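Local coordinates for protein sortase (Streptomyces avermitilis, PDB 5GO5) that probably acts as a housekeeping class E sortase, a cysteine transpeptidase that joins secreted proteins to the cell wall, at residues Asp144-Val147 and Ile148-Val151. Sequence-based numbering, arbitrary orientation.
Sequences DVEV and IDPV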
loop_
_atom_site.group_PDB
_atom_site.type_symbol
_atom_site.label_atom_id
_atom_site.label_comp_id
_atom_site.label_asym_id
_atom_site.label_seq_id
_atom_site.Cartn_x
_atom_site.Cartn_y
_atom_site.Cartn_z
ATOM N N ASP A 144 15.752 -6.692 3.421
ATOM C CA ASP A 144 15.848 -5.878 2.217
ATOM C C ASP A 144 15.015 -4.625 2.433
ATOM O O ASP A 144 13.863 -4.561 2.014
ATOM C CB ASP A 144 15.346 -6.679 1.008
ATOM C CG ASP A 144 15.555 -5.964 -0.321
ATOM O OD1 ASP A 144 16.033 -4.815 -0.328
ATOM O OD2 ASP A 144 15.195 -6.568 -1.347
ATOM N N VAL A 145 15.613 -3.643 3.102
ATOM C CA VAL A 145 14.931 -2.403 3.494
ATOM C C VAL A 145 14.815 -1.388 2.365
ATOM O O VAL A 145 14.017 -0.458 2.467
ATOM C CB VAL A 145 15.604 -1.701 4.708
ATOM C CG1 VAL A 145 15.545 -2.595 5.933
ATOM C CG2 VAL A 145 17.047 -1.282 4.378
ATOM N N GLU A 146 15.601 -1.550 1.303
ATOM C CA GLU A 146 15.611 -0.593 0.191
ATOM C C GLU A 146 14.298 -0.575 -0.589
ATOM O O GLU A 146 14.035 0.371 -1.346
ATOM C CB GLU A 146 16.749 -0.878 -0.796
ATOM C CG GLU A 146 18.141 -0.657 -0.214
ATOM C CD GLU A 146 19.246 -0.571 -1.283
ATOM O OE1 GLU A 146 20.315 -0.006 -0.953
ATOM O OE2 GLU A 146 19.065 -1.049 -2.443
ATOM N N VAL A 147 13.453 -1.590 -0.404
ATOM C CA VAL A 147 12.188 -1.646 -1.116
ATOM C C VAL A 147 11.261 -0.485 -0.818
ATOM O O VAL A 147 10.371 -0.219 -1.640
ATOM C CB VAL A 147 11.432 -2.981 -0.901
ATOM C CG1 VAL A 147 12.291 -4.147 -1.393
ATOM C CG2 VAL A 147 11.005 -3.155 0.537
ATOM N N ILE A 148 11.451 0.200 0.312
ATOM C CA ILE A 148 10.623 1.356 0.688
ATOM C C ILE A 148 11.294 2.679 0.479
ATOM O O ILE A 148 10.740 3.687 0.878
ATOM C CB ILE A 148 10.081 1.264 2.135
ATOM C CG1 ILE A 148 11.233 1.410 3.152
ATOM C CG2 ILE A 148 9.281 -0.023 2.276
ATOM C CD1 ILE A 148 10.766 1.603 4.590
ATOM N N ASP A 149 12.439 2.708 -0.216
ATOM C CA ASP A 149 13.088 3.981 -0.499
ATOM C C ASP A 149 12.270 4.814 -1.509
ATOM O O ASP A 149 11.358 4.295 -2.189
ATOM C CB ASP A 149 14.489 3.727 -1.105
ATOM C CG ASP A 149 15.488 3.223 -0.101
ATOM O OD1 ASP A 149 15.318 3.470 1.103
ATOM O OD2 ASP A 149 16.456 2.648 -0.569
ATOM N N PRO A 150 12.593 6.107 -1.637
ATOM C CA PRO A 150 11.804 6.908 -2.530
ATOM C C PRO A 150 11.780 6.441 -3.961
ATOM O O PRO A 150 10.754 6.603 -4.608
ATOM C CB PRO A 150 12.448 8.312 -2.408
ATOM C CG PRO A 150 12.942 8.336 -1.040
ATOM C CD PRO A 150 13.472 6.956 -0.809
ATOM N N VAL A 151 12.909 5.958 -4.481
ATOM C CA VAL A 151 13.027 5.353 -5.802
ATOM C C VAL A 151 13.691 4.004 -5.636
ATOM O O VAL A 151 14.915 3.881 -5.780
ATOM C CB VAL A 151 13.772 6.252 -6.842
ATOM C CG1 VAL A 151 13.691 5.623 -8.217
ATOM C CG2 VAL A 151 13.178 7.625 -6.871
HETATM O O HOH W 1 15.059 2.075 3.140
#
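The Asp149 carboxylate lays one flat face over the backbone of Glu146. Asp149 OD2 sits 3.4 Å from Glu146 CA, and the carbonyl oxygen of Glu146 lies under the same face, beneath the CB-CG bond of Asp149. At the other oxygen a water donates to Asp149 OD1 (2.5 Å) from a position tilted out of the carboxylate plane toward Glu146; it also donates to Val145 O (2.8 Å), bridging the turn. The Glu146 carboxylate is turned 53° from that of Asp149; its extended chain runs out to the solvent side, yet the group stays near Asp149 without touching it. Asp149 folds back because CG stands beside its own backbone N (chi1 -73°). That N donates to Glu146 O at 3.0 Å, nearly straight at the hydrogen but from 62° above the carbonyl plane. One step earlier, Ile148 N makes a weak bond of the same three-residue spacing to Val145 O (3.4 Å), so this is a short 3-10 turn. Ile148 places CG1 between its backbone N and carbonyl carbon, against Val145 O, while its CG2 meets Val147 CG2 at 4.0 Å. Ile148 also packs on the loop residues Tyr83 and Thr86, while Trp182 NE1 donates to Val147 O, tying the turn to strand 178-190 of the sortase barrel. An alanine in place of Asp149 would probably leave the bridging water held by Val145 O without its carboxylate mate and uncover the Glu146 backbone. The turn lies in the β6/β7 connection, between strands 127-140 and 162-167, about 13 Å from the bound glycine to the Val147 side chain. Glu146 OE1 and Asp149 OD2, 4.7 Å apart, probably repel mildly; Arg153 is a weak counter-charge to Glu146, so any shift of Asp149 toward protonation is likely to be slight.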